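Local coordinates for peptidase M14 domain-containing protein (Shewanella amazonensis, PDB 2QVP) that is probably a zinc-dependent metallocarboxypeptidase-like hydrolase of the peptidase M14 family, with its precise substrate not established, at residues E15-Q20 and G84-L89; E36-G41 and E95-V100; A137-D142 and E146-L151. All blocks are in the same frame, centred on the assembly; numbering follows the deposited sequence. Where two conformers were deposited one is given.

Interaction 1: E15-Q20 and G84-L89; sequences EIFECQ and GLLHFL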
ATOM      1  N   GLU A  15      -0.624 -20.693  -2.540  1.00 17.77           N
ATOM      2  CA  GLU A  15       0.309 -21.715  -3.021  1.00 16.89           C
ATOM      3  C   GLU A  15       1.668 -21.087  -3.280  1.00 14.74           C
ATOM      4  O   GLU A  15       2.661 -21.760  -3.137  1.00 15.76           O
ATOM      5  CB  GLU A  15      -0.182 -22.372  -4.307  1.00 18.50           C
ATOM      6  CG  GLU A  15      -1.573 -23.011  -4.236  1.00 24.01           C
ATOM      7  CD  GLU A  15      -1.686 -24.122  -3.206  1.00 26.39           C
ATOM      8  OE1 GLU A  15      -0.646 -24.714  -2.824  1.00 21.76           O
ATOM      9  OE2 GLU A  15      -2.839 -24.406  -2.799  1.00 36.20           O
ATOM     10  N   ILE A  16       1.702 -19.813  -3.690  1.00 16.47           N
ATOM     11  CA  ILE A  16       2.952 -19.034  -3.848  1.00 15.09           C
ATOM     12  C   ILE A  16       3.713 -19.064  -2.513  1.00 16.49           C
ATOM     13  O   ILE A  16       4.934 -19.314  -2.480  1.00 16.76           O
ATOM     14  CB  ILE A  16       2.674 -17.582  -4.277  1.00 16.34           C
ATOM     15  CG1 ILE A  16       2.155 -17.514  -5.714  1.00 16.40           C
ATOM     16  CG2 ILE A  16       3.921 -16.695  -4.171  1.00 16.07           C
ATOM     17  CD1 ILE A  16       1.667 -16.090  -6.095  1.00 10.21           C
ATOM     18  N   PHE A  17       2.988 -18.882  -1.408  1.00 15.03           N
ATOM     19  CA  PHE A  17       3.615 -18.914  -0.077  1.00 16.39           C
ATOM     20  C   PHE A  17       3.357 -20.168   0.756  1.00 16.46           C
ATOM     21  O   PHE A  17       3.927 -20.274   1.826  1.00 19.16           O
ATOM     22  CB  PHE A  17       3.235 -17.644   0.672  1.00 15.95           C
ATOM     23  CG  PHE A  17       3.759 -16.404   0.002  1.00 17.95           C
ATOM     24  CD1 PHE A  17       5.119 -16.084   0.057  1.00 12.29           C
ATOM     25  CD2 PHE A  17       2.914 -15.578  -0.718  1.00 13.73           C
ATOM     26  CE1 PHE A  17       5.602 -14.942  -0.578  1.00 17.86           C
ATOM     27  CE2 PHE A  17       3.395 -14.455  -1.332  1.00 13.24           C
ATOM     28  CZ  PHE A  17       4.733 -14.126  -1.259  1.00 13.31           C
ATOM     29  N   GLU A  18       2.525 -21.093   0.267  1.00 16.96           N
ATOM     30  CA  GLU A  18       2.243 -22.383   0.927  1.00 18.43           C
ATOM     31  C   GLU A  18       1.792 -22.188   2.371  1.00 16.14           C
ATOM     32  O   GLU A  18       2.325 -22.791   3.283  1.00 15.42           O
ATOM     33  CB  GLU A  18       3.462 -23.317   0.799  1.00 17.86           C
ATOM     34  CG  GLU A  18       3.846 -23.533  -0.677  1.00 25.13           C
ATOM     35  CD  GLU A  18       4.989 -24.511  -0.911  1.00 25.43           C
ATOM     36  OE1 GLU A  18       5.935 -24.559  -0.097  1.00 37.56           O
ATOM     37  OE2 GLU A  18       4.950 -25.199  -1.954  1.00 38.10           O
ATOM     38  N   CYS A  19       0.799 -21.321   2.561  1.00 17.01           N
ATOM     39  CA  CYS A  19       0.311 -21.004   3.895  1.00 14.43           C
ATOM     40  C   CYS A  19      -1.011 -20.288   3.812  1.00 12.43           C
ATOM     41  O   CYS A  19      -1.478 -19.957   2.739  1.00 11.48           O
ATOM     42  CB  CYS A  19       1.343 -20.123   4.643  1.00 13.70           C
ATOM     43  SG  CYS A  19       1.572 -18.457   3.958  1.00 12.66           S
ATOM     44  N   GLN A  20      -1.627 -20.078   4.968  1.00 14.02           N
ATOM     45  CA  GLN A  20      -2.874 -19.334   5.071  1.00 13.67           C
ATOM     46  C   GLN A  20      -2.515 -17.866   5.014  1.00 12.00           C
ATOM     47  O   GLN A  20      -1.426 -17.477   5.420  1.00 16.08           O
ATOM     48  CB  GLN A  20      -3.629 -19.678   6.365  1.00 13.15           C
ATOM     49  CG  GLN A  20      -4.015 -21.141   6.458  1.00 13.86           C
ATOM     50  CD  GLN A  20      -4.974 -21.559   5.359  1.00 13.45           C
ATOM     51  OE1 GLN A  20      -4.559 -22.122   4.348  1.00 19.90           O
ATOM     52  NE2 GLN A  20      -6.243 -21.219   5.518  1.00 14.75           N
ATOM     53  N   GLY A  84       1.559  -9.587  -1.626  1.00 12.03           N
ATOM     54  CA  GLY A  84       2.013  -9.071  -2.900  1.00 10.29           C
ATOM     55  C   GLY A  84       3.303  -8.294  -2.742  1.00 11.99           C
ATOM     56  O   GLY A  84       4.208  -8.390  -3.596  1.00 11.45           O
ATOM     57  N   LEU A  85       3.404  -7.504  -1.669  1.00 12.66           N
ATOM     58  CA  LEU A  85       4.625  -6.746  -1.420  1.00 12.14           C
ATOM     59  C   LEU A  85       5.779  -7.678  -1.171  1.00 13.91           C
ATOM     60  O   LEU A  85       6.890  -7.445  -1.649  1.00 16.15           O
ATOM     61  CB  LEU A  85       4.466  -5.839  -0.239  1.00 13.52           C
ATOM     62  CG  LEU A  85       5.660  -4.874  -0.134  1.00 21.94           C
ATOM     63  CD1 LEU A  85       5.167  -3.449  -0.320  1.00 34.12           C
ATOM     64  CD2 LEU A  85       6.275  -5.079   1.210  1.00 16.86           C
ATOM     65  N   LEU A  86       5.512  -8.740  -0.421  1.00 12.83           N
ATOM     66  CA  LEU A  86       6.507  -9.758  -0.159  1.00 15.97           C
ATOM     67  C   LEU A  86       6.947 -10.360  -1.497  1.00 14.14           C
ATOM     68  O   LEU A  86       8.147 -10.529  -1.735  1.00 10.16           O
ATOM     69  CB  LEU A  86       5.929 -10.811   0.800  1.00 16.89           C
ATOM     70  CG  LEU A  86       6.808 -11.645   1.689  1.00 21.70           C
ATOM     71  CD1 LEU A  86       5.897 -12.627   2.457  1.00 11.15           C
ATOM     72  CD2 LEU A  86       7.863 -12.374   0.924  1.00 32.85           C
ATOM     73  N   HIS A  87       5.984 -10.652  -2.380  1.00 12.08           N
ATOM     74  CA  HIS A  87       6.299 -11.207  -3.707  1.00 11.58           C
ATOM     75  C   HIS A  87       7.123 -10.217  -4.577  1.00 11.83           C
ATOM     76  O   HIS A  87       8.089 -10.616  -5.266  1.00  7.72           O
ATOM     77  CB  HIS A  87       5.021 -11.704  -4.418  1.00  8.94           C
ATOM     78  CG  HIS A  87       5.285 -12.311  -5.755  1.00 15.26           C
ATOM     79  ND1 HIS A  87       5.854 -13.557  -5.908  1.00 22.03           N
ATOM     80  CD2 HIS A  87       5.094 -11.829  -7.010  1.00 17.49           C
ATOM     81  CE1 HIS A  87       6.005 -13.814  -7.197  1.00 17.11           C
ATOM     82  NE2 HIS A  87       5.559 -12.782  -7.884  1.00 21.59           N
ATOM     83  N   PHE A  88       6.739  -8.944  -4.535  1.00 10.48           N
ATOM     84  CA  PHE A  88       7.444  -7.845  -5.228  1.00 11.35           C
ATOM     85  C   PHE A  88       8.915  -7.815  -4.809  1.00 11.83           C
ATOM     86  O   PHE A  88       9.808  -7.838  -5.660  1.00 10.47           O
ATOM     87  CB  PHE A  88       6.715  -6.491  -4.957  1.00 12.39           C
ATOM     88  CG  PHE A  88       7.528  -5.232  -5.278  1.00 12.95           C
ATOM     89  CD1 PHE A  88       7.715  -4.812  -6.582  1.00 12.06           C
ATOM     90  CD2 PHE A  88       8.033  -4.433  -4.237  1.00 18.03           C
ATOM     91  CE1 PHE A  88       8.447  -3.660  -6.859  1.00 16.81           C
ATOM     92  CE2 PHE A  88       8.767  -3.282  -4.508  1.00 16.89           C
ATOM     93  CZ  PHE A  88       8.967  -2.898  -5.817  1.00 13.24           C
ATOM     94  N   LEU A  89       9.162  -7.802  -3.500  1.00 14.62           N
ATOM     95  CA  LEU A  89      10.539  -7.743  -2.961  1.00 16.76           C
ATOM     96  C   LEU A  89      11.400  -8.918  -3.355  1.00 17.19           C
ATOM     97  O   LEU A  89      12.593  -8.750  -3.661  1.00 14.67           O
ATOM     98  CB  LEU A  89      10.533  -7.654  -1.421  1.00 19.21           C
ATOM     99  CG  LEU A  89       9.996  -6.393  -0.745  1.00 17.62           C
ATOM    100  CD1 LEU A  89      10.050  -6.562   0.761  1.00 16.40           C
ATOM    101  CD2 LEU A  89      10.790  -5.169  -1.202  1.00 15.32           C
TER
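Phe17 reaches from the turn of a small N-terminal beta hairpin onto helix 80-91, where Leu86 and His87 receive it. The hairpin pairs strands 13-14 and 19-20, and Glu18 and Cys19 both face Ser14 in a G1 beta bulge. The helix belongs to the alpha/beta fold of the zinc exopeptidase clan.

The far end of the ring does the touching. Phe17 CE1 lies 3.7 Å from Leu86 CD2 and 3.8 Å from Leu86 CD1, so both methyls of the leucine meet one ring atom. The ring and the leucine run alongside each other, pointing opposite ways. Phe17 CZ is 4.0 Å from His87 CB, while the backbone N of His87 stands at the ring edge, near the ring plane. Leu86 has CG anti to its backbone N (chi1 -155°), which carries the fork out from the helix toward the phenyl group. An alanine here takes away both methyls, which would probably open a gap beside CE1 and let the Phe17 ring turn more freely.

Ile16 works on two sides. Its CG2 lies over one face of the Phe17 ring, 3.6 Å above the plane and toward the rim. The same methyl meets the imidazole of His87, whose side chain lies roughly perpendicular to that of Ile16.

Further out, Leu30 of helix 24-38 touches both Phe17 and Leu86, and the ring of Trp83 meets that of Phe17. Asp253 OD2 accepts hydrogen bonds from the backbone N atoms of Glu15 and Ile16, and Ser14 OG is hydrogen-bonded to the N of Phe17. These bonds are consistent with a well-held turn behind the two side chains. Ile16 CG2 ends 4.1 Å from His87 ND1.

Interaction 2: E36-G41 and E95-V100; sequences ERLGLG and ELFKRV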
ATOM      1  N   GLU A  36      16.941  -8.786   4.758  1.00 13.68           N
ATOM      2  CA  GLU A  36      18.293  -9.251   4.849  1.00 12.97           C
ATOM      3  C   GLU A  36      18.942  -9.421   3.454  1.00  9.15           C
ATOM      4  O   GLU A  36      20.094  -9.005   3.234  1.00  9.37           O
ATOM      5  CB  GLU A  36      18.239 -10.551   5.680  1.00 12.71           C
ATOM      6  CG  GLU A  36      19.520 -11.092   6.046  1.00 19.81           C
ATOM      7  CD  GLU A  36      19.435 -12.334   6.926  1.00 19.86           C
ATOM      8  OE1 GLU A  36      18.615 -12.436   7.873  1.00 28.65           O
ATOM      9  OE2 GLU A  36      20.242 -13.218   6.641  1.00 24.88           O
ATOM     10  N   ARG A  37      18.199  -9.984   2.506  1.00  8.07           N
ATOM     11  CA  ARG A  37      18.739 -10.203   1.166  1.00  7.01           C
ATOM     12  C   ARG A  37      19.127  -8.883   0.459  1.00 10.52           C
ATOM     13  O   ARG A  37      20.226  -8.755  -0.073  1.00  8.11           O
ATOM     14  CB  ARG A  37      17.750 -10.944   0.286  1.00  6.26           C
ATOM     15  CG  ARG A  37      18.405 -11.463  -1.000  1.00  6.42           C
ATOM     16  CD  ARG A  37      17.452 -12.307  -1.801  1.00  6.85           C
ATOM     17  NE  ARG A  37      16.304 -11.496  -2.220  1.00  9.99           N
ATOM     18  CZ  ARG A  37      16.284 -10.681  -3.274  1.00  7.36           C
ATOM     19  NH1 ARG A  37      17.329 -10.567  -4.082  1.00  2.82           N
ATOM     20  NH2 ARG A  37      15.177  -9.998  -3.531  1.00 12.08           N
ATOM     21  N   LEU A  38      18.205  -7.937   0.495  1.00 10.50           N
ATOM     22  CA  LEU A  38      18.334  -6.648  -0.169  1.00 12.07           C
ATOM     23  C   LEU A  38      19.076  -5.593   0.677  1.00 11.20           C
ATOM     24  O   LEU A  38      19.255  -4.478   0.221  1.00 13.99           O
ATOM     25  CB  LEU A  38      16.900  -6.166  -0.515  1.00 10.42           C
ATOM     26  CG  LEU A  38      16.105  -6.977  -1.552  1.00  6.68           C
ATOM     27  CD1 LEU A  38      14.646  -6.560  -1.591  1.00  5.25           C
ATOM     28  CD2 LEU A  38      16.748  -6.854  -2.955  1.00  3.65           C
ATOM     29  N   GLY A  39      19.450  -5.914   1.920  1.00 11.46           N
ATOM     30  CA  GLY A  39      20.121  -4.940   2.810  1.00 12.80           C
ATOM     31  C   GLY A  39      19.264  -3.763   3.259  1.00 14.57           C
ATOM     32  O   GLY A  39      19.794  -2.683   3.555  1.00 15.63           O
ATOM     33  N   LEU A  40      17.951  -3.975   3.349  1.00 14.67           N
ATOM     34  CA  LEU A  40      17.017  -2.904   3.695  1.00 15.83           C
ATOM     35  C   LEU A  40      17.170  -2.547   5.155  1.00 17.10           C
ATOM     36  O   LEU A  40      17.434  -3.406   5.990  1.00 16.84           O
ATOM     37  CB  LEU A  40      15.561  -3.301   3.464  1.00 15.27           C
ATOM     38  CG  LEU A  40      15.143  -3.888   2.126  1.00 14.11           C
ATOM     39  CD1 LEU A  40      13.685  -4.297   2.179  1.00 16.62           C
ATOM     40  CD2 LEU A  40      15.410  -2.884   1.039  1.00 10.92           C
ATOM     41  N   GLY A  41      17.053  -1.254   5.443  1.00 18.18           N
ATOM     42  CA  GLY A  41      17.052  -0.778   6.809  1.00 17.68           C
ATOM     43  C   GLY A  41      15.655  -1.126   7.271  1.00 18.12           C
ATOM     44  O   GLY A  41      14.731  -1.130   6.462  1.00 13.89           O
ATOM     45  N   GLU A  95      19.913  -3.641  -7.792  1.00 29.12           N
ATOM     46  CA  GLU A  95      20.291  -2.608  -8.749  1.00 28.53           C
ATOM     47  C   GLU A  95      19.236  -1.495  -8.757  1.00 27.16           C
ATOM     48  O   GLU A  95      19.597  -0.328  -8.856  1.00 26.49           O
ATOM     49  CB  GLU A  95      20.499  -3.160 -10.174  1.00 28.67           C
ATOM     50  CG  GLU A  95      21.821  -3.919 -10.423  1.00 37.03           C
ATOM     51  CD  GLU A  95      23.113  -3.056 -10.345  1.00 47.37           C
ATOM     52  OE1 GLU A  95      23.060  -1.799 -10.373  1.00 49.73           O
ATOM     53  OE2 GLU A  95      24.207  -3.667 -10.274  1.00 49.23           O
ATOM     54  N   LEU A  96      17.956  -1.855  -8.613  1.00 26.45           N
ATOM     55  CA  LEU A  96      16.848  -0.875  -8.529  1.00 23.86           C
ATOM     56  C   LEU A  96      17.139   0.314  -7.599  1.00 21.23           C
ATOM     57  O   LEU A  96      16.747   1.429  -7.915  1.00 19.71           O
ATOM     58  CB  LEU A  96      15.549  -1.558  -8.052  1.00 24.03           C
ATOM     59  CG  LEU A  96      14.281  -0.692  -7.900  1.00 26.40           C
ATOM     60  CD1 LEU A  96      13.828  -0.121  -9.272  1.00 25.21           C
ATOM     61  CD2 LEU A  96      13.145  -1.450  -7.201  1.00 23.30           C
ATOM     62  N   PHE A  97      17.822   0.068  -6.478  1.00 18.96           N
ATOM     63  CA  PHE A  97      18.089   1.111  -5.468  1.00 18.97           C
ATOM     64  C   PHE A  97      19.104   2.153  -5.904  1.00 18.82           C
ATOM     65  O   PHE A  97      19.208   3.204  -5.276  1.00 20.38           O
ATOM     66  CB  PHE A  97      18.485   0.515  -4.109  1.00 19.13           C
ATOM     67  CG  PHE A  97      17.540  -0.564  -3.606  1.00 15.55           C
ATOM     68  CD1 PHE A  97      16.146  -0.436  -3.724  1.00 21.21           C
ATOM     69  CD2 PHE A  97      18.053  -1.702  -2.990  1.00 23.67           C
ATOM     70  CE1 PHE A  97      15.292  -1.439  -3.255  1.00 22.06           C
ATOM     71  CE2 PHE A  97      17.216  -2.691  -2.511  1.00 13.04           C
ATOM     72  CZ  PHE A  97      15.832  -2.573  -2.660  1.00 20.32           C
ATOM     73  N   LYS A  98      19.826   1.873  -6.987  1.00 18.47           N
ATOM     74  CA  LYS A  98      20.691   2.865  -7.620  1.00 18.53           C
ATOM     75  C   LYS A  98      19.851   3.966  -8.287  1.00 18.44           C
ATOM     76  O   LYS A  98      20.398   4.991  -8.616  1.00 21.15           O
ATOM     77  CB  LYS A  98      21.619   2.231  -8.689  1.00 18.86           C
ATOM     78  CG  LYS A  98      22.630   1.188  -8.183  1.00 13.67           C
ATOM     79  N   ARG A  99      18.555   3.752  -8.533  1.00 17.31           N
ATOM     80  CA  ARG A  99      17.712   4.777  -9.159  1.00 18.32           C
ATOM     81  C   ARG A  99      16.445   5.226  -8.402  1.00 16.81           C
ATOM     82  O   ARG A  99      15.719   6.103  -8.905  1.00 14.93           O
ATOM     83  CB  ARG A  99      17.347   4.334 -10.576  1.00 19.51           C
ATOM     84  CG  ARG A  99      16.540   3.074 -10.680  1.00 23.08           C
ATOM     85  CD  ARG A  99      16.119   2.880 -12.100  1.00 22.25           C
ATOM     86  NE  ARG A  99      15.282   1.698 -12.245  1.00 24.60           N
ATOM     87  CZ  ARG A  99      15.731   0.457 -12.392  1.00 23.54           C
ATOM     88  NH1 ARG A  99      17.032   0.156 -12.341  1.00 25.73           N
ATOM     89  NH2 ARG A  99      14.842  -0.519 -12.542  1.00 25.58           N
ATOM     90  N   VAL A 100      16.195   4.657  -7.216  1.00 15.87           N
ATOM     91  CA  VAL A 100      15.058   5.048  -6.376  1.00 16.71           C
ATOM     92  C   VAL A 100      15.387   4.839  -4.890  1.00 14.96           C
ATOM     93  O   VAL A 100      16.120   3.923  -4.551  1.00 13.52           O
ATOM     94  CB  VAL A 100      13.774   4.240  -6.718  1.00 17.87           C
ATOM     95  CG1 VAL A 100      13.913   2.750  -6.298  1.00 20.21           C
ATOM     96  CG2 VAL A 100      12.517   4.896  -6.093  1.00 15.27           C
TER
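The far end of the Phe97 ring meets Leu38 and Leu40, at and just after the end of helix 24-38. The tight part of the contact is small. Leu40 CD2 comes to 3.7 Å from Phe97 CZ and 4.0 Å from Phe97 CE2, so one methyl sits against two neighbouring ring atoms. The leucine side chain runs nearly square to that of Phe97. The CB of Leu40 does not point at Phe97, but with CG anti to its carbonyl carbon (chi1 -51°) the end of the chain comes nearer to the ring. Leu38 adds its CB, 4.0 Å from Phe97 CE2. Its carbonyl O lies 3.8 Å from the same ring carbon.

The contact joins the end of helix 24-38 and the loop leading to strand 41-48 to the 3-10 turn at 95-98. That turn leads from helix 80-91 into strand 101-105, one of the strands of the large mixed sheet of this alpha/beta fold. Gly39 has a positive phi of 67° just where the chain leaves the helix, and the change of direction there brings Leu40 round beside Leu38. The 3-10 turn has its own bond, from Lys98 N to Glu95 O at 2.9 Å.

Outward the packing gives way to solvent, on the side of Glu95 and the incompletely modelled Lys98. Phe97 is itself only partly covered, although Ser58 and Pro59 also touch it. Arg37 lies exposed too, yet it is tied down by a salt bridge to Glu34 and by a hydrogen bond from NH2 to Leu92 O.

Interaction 3: A137-D142 and E146-L151; sequences AKPGAD and EGRILL
The chain from Ala137 to Gly140 passes beside helix 145-152, with the CA atoms of Pro139 and Arg148 6.1 Å apart and those of Lys138 and Leu151 6.2 Å apart. Leu151 packs between the helix and this strand end. Its CG rests 3.8 Å from Lys138 C, and its CD2 is 3.9 Å from Pro139 CA. Its other methyl, CD1, looks more loosely at Ala137 CB.

Arg148 takes the outer side. Its chain runs extended from CG to NE, which carries the guanidinium across the proline ring. Pro139 CB lies over one face of that group, 3.7 Å above the plane and toward the rim, and Pro139 CG is 3.4 Å from Arg148 NH1. Arg148 NH2 also comes close to Gly140 O, but the angle is too poor for a hydrogen bond. Arg148 was deposited in two conformers, so the details of its contacts are less certain.

Thr143 touches Arg148 and Leu151, and its OG1 is hydrogen-bonded to the N of Gly140, while Phe232 of helix 229-235 covers Ala137 and Leu151. The arrangement is a short beta-to-alpha connection at the surface, in which a two-stranded hairpin, 131-133 with 136-138, folds back on the helix that follows it.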
ATOM      1  N   ALA A 137       0.913  17.885  10.405  1.00  7.82           N
ATOM      2  CA  ALA A 137       0.321  16.552  10.462  1.00  9.30           C
ATOM      3  C   ALA A 137      -0.189  16.284  11.883  1.00  9.52           C
ATOM      4  O   ALA A 137       0.486  16.668  12.856  1.00  8.60           O
ATOM      5  CB  ALA A 137       1.359  15.474  10.040  1.00  9.82           C
ATOM      6  N   LYS A 138      -1.380  15.685  12.006  1.00  7.71           N
ATOM      7  CA  LYS A 138      -1.923  15.342  13.320  1.00  9.39           C
ATOM      8  C   LYS A 138      -3.040  14.317  13.277  1.00  7.98           C
ATOM      9  O   LYS A 138      -3.686  14.181  12.273  1.00  8.01           O
ATOM     10  CB  LYS A 138      -2.376  16.599  14.082  1.00 10.27           C
ATOM     11  CG  LYS A 138      -3.323  17.500  13.394  1.00 12.52           C
ATOM     12  CD  LYS A 138      -3.001  18.963  13.691  1.00 17.40           C
ATOM     13  CE  LYS A 138      -2.945  19.366  15.133  1.00 22.55           C
ATOM     14  NZ  LYS A 138      -2.699  20.837  15.207  1.00 20.80           N
ATOM     15  N   PRO A 139      -3.247  13.576  14.385  1.00  9.92           N
ATOM     16  CA  PRO A 139      -4.365  12.647  14.429  1.00  8.98           C
ATOM     17  C   PRO A 139      -5.624  13.431  14.864  1.00  6.79           C
ATOM     18  O   PRO A 139      -5.557  14.653  15.123  1.00  6.18           O
ATOM     19  CB  PRO A 139      -3.940  11.659  15.503  1.00  9.63           C
ATOM     20  CG  PRO A 139      -3.254  12.496  16.504  1.00 11.66           C
ATOM     21  CD  PRO A 139      -2.554  13.616  15.694  1.00 12.11           C
ATOM     22  N   GLY A 140      -6.753  12.737  14.923  1.00  5.76           N
ATOM     23  CA  GLY A 140      -8.024  13.318  15.318  1.00  3.96           C
ATOM     24  C   GLY A 140      -8.792  12.277  16.081  1.00  5.55           C
ATOM     25  O   GLY A 140      -8.247  11.222  16.422  1.00  4.96           O
ATOM     26  N   ALA A 141     -10.063  12.573  16.307  1.00  4.83           N
ATOM     27  CA  ALA A 141     -10.993  11.725  17.074  1.00  6.90           C
ATOM     28  C   ALA A 141     -11.113  10.305  16.551  1.00  8.67           C
ATOM     29  O   ALA A 141     -11.220   9.383  17.326  1.00 11.15           O
ATOM     30  CB  ALA A 141     -12.370  12.394  17.148  1.00  6.98           C
ATOM     31  N   ASP A 142     -11.036  10.128  15.240  1.00 14.03           N
ATOM     32  CA  ASP A 142     -11.160   8.788  14.633  1.00 16.15           C
ATOM     33  C   ASP A 142      -9.833   8.107  14.229  1.00 15.28           C
ATOM     34  O   ASP A 142      -9.877   7.114  13.510  1.00 19.92           O
ATOM     35  CB  ASP A 142     -12.114   8.854  13.428  1.00 17.91           C
ATOM     36  CG  ASP A 142     -11.579   9.703  12.270  1.00 17.84           C
ATOM     37  OD1 ASP A 142     -10.719  10.609  12.464  1.00 17.19           O
ATOM     38  OD2 ASP A 142     -12.070   9.468  11.156  1.00 16.28           O
ATOM     39  N   GLU A 146      -2.602   2.638  15.205  1.00 14.26           N
ATOM     40  CA  GLU A 146      -1.604   2.516  14.140  1.00 15.92           C
ATOM     41  C   GLU A 146      -1.433   3.847  13.409  1.00 14.39           C
ATOM     42  O   GLU A 146      -0.314   4.271  13.076  1.00 12.35           O
ATOM     43  CB  GLU A 146      -1.983   1.427  13.125  1.00 17.83           C
ATOM     44  CG  GLU A 146      -2.127  -0.008  13.704  1.00 14.57           C
ATOM     45  CD  GLU A 146      -3.457  -0.315  14.359  1.00 24.56           C
ATOM     46  OE1 GLU A 146      -4.423   0.503  14.200  1.00 22.32           O
ATOM     47  OE2 GLU A 146      -3.523  -1.385  15.023  1.00 19.12           O
ATOM     48  N   GLY A 147      -2.567   4.505  13.167  1.00 13.68           N
ATOM     49  CA  GLY A 147      -2.578   5.799  12.525  1.00 12.19           C
ATOM     50  C   GLY A 147      -1.808   6.780  13.367  1.00 11.27           C
ATOM     51  O   GLY A 147      -1.060   7.559  12.806  1.00 12.29           O
ATOM     52  N   ARG A 148      -1.970   6.711  14.699  1.00 10.85           N
ATOM     53  CA  ARG A 148      -1.235   7.593  15.600  0.50 12.57           C
ATOM     54  C   ARG A 148       0.270   7.286  15.543  1.00 13.79           C
ATOM     55  O   ARG A 148       1.093   8.218  15.556  1.00 16.43           O
ATOM     56  CB  ARG A 148      -1.814   7.536  17.018  0.50 13.38           C
ATOM     57  CG  ARG A 148      -3.215   8.154  17.092  0.50 12.02           C
ATOM     58  CD  ARG A 148      -3.869   8.042  18.465  0.50 13.82           C
ATOM     59  NE  ARG A 148      -5.218   8.624  18.429  0.50 10.73           N
ATOM     60  CZ  ARG A 148      -5.540   9.898  18.685  0.50  2.00           C
ATOM     61  NH1 ARG A 148      -4.641  10.808  19.058  0.50  6.14           N
ATOM     62  NH2 ARG A 148      -6.801  10.271  18.576  0.50  4.72           N
ATOM     63  N   ILE A 149       0.635   6.002  15.445  1.00 13.86           N
ATOM     64  CA  ILE A 149       2.056   5.586  15.294  1.00 13.35           C
ATOM     65  C   ILE A 149       2.665   6.177  14.018  1.00 11.80           C
ATOM     66  O   ILE A 149       3.762   6.754  14.066  1.00 14.51           O
ATOM     67  CB  ILE A 149       2.240   4.045  15.303  1.00 15.43           C
ATOM     68  CG1 ILE A 149       2.104   3.519  16.728  1.00 11.92           C
ATOM     69  CG2 ILE A 149       3.617   3.608  14.638  1.00 12.37           C
ATOM     70  CD1 ILE A 149       2.000   2.037  16.805  1.00 15.21           C
ATOM     71  N   LEU A 150       1.961   6.048  12.893  1.00 10.94           N
ATOM     72  CA  LEU A 150       2.444   6.604  11.621  0.50 11.60           C
ATOM     73  C   LEU A 150       2.504   8.134  11.643  1.00 12.10           C
ATOM     74  O   LEU A 150       3.453   8.711  11.094  1.00 12.81           O
ATOM     75  CB  LEU A 150       1.631   6.089  10.422  0.50 13.19           C
ATOM     76  CG  LEU A 150       2.131   4.790   9.757  0.50 15.60           C
ATOM     77  CD1 LEU A 150       2.669   3.747  10.741  0.50 17.51           C
ATOM     78  CD2 LEU A 150       1.027   4.223   8.866  0.50 12.67           C
ATOM     79  N   LEU A 151       1.518   8.789  12.282  1.00 11.03           N
ATOM     80  CA  LEU A 151       1.519  10.262  12.375  1.00 11.70           C
ATOM     81  C   LEU A 151       2.669  10.773  13.234  1.00 12.76           C
ATOM     82  O   LEU A 151       3.206  11.837  12.972  1.00 14.30           O
ATOM     83  CB  LEU A 151       0.207  10.860  12.892  1.00 11.24           C
ATOM     84  CG  LEU A 151      -0.994  11.326  12.024  1.00 15.03           C
ATOM     85  CD1 LEU A 151      -0.603  11.704  10.604  1.00  6.23           C
ATOM     86  CD2 LEU A 151      -2.193  10.387  12.037  1.00 12.43           C
TER

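How the interactions relate
Interactions 1 and 2 are neighbours, both partly buried, with centres 19 Å apart. They touch where Arg37 NH2 and Leu38 CD1 approach Leu89 O. Helix 24-38 joins them: it supplies Leu38 to interaction 2 and covers Phe17 and Leu86 of interaction 1. Each sets the end of a phenylalanine ring against leucine side chains, and interaction 1 adds a histidine. Interaction 3 is a surface contact, its centre about 29 Å from that of either, across the chain's centre from interaction 1. It joins segments close in sequence, whereas the others span more than fifty residues. Its chemistry is mixed: a buried leucine inside, an arginine over a proline outside.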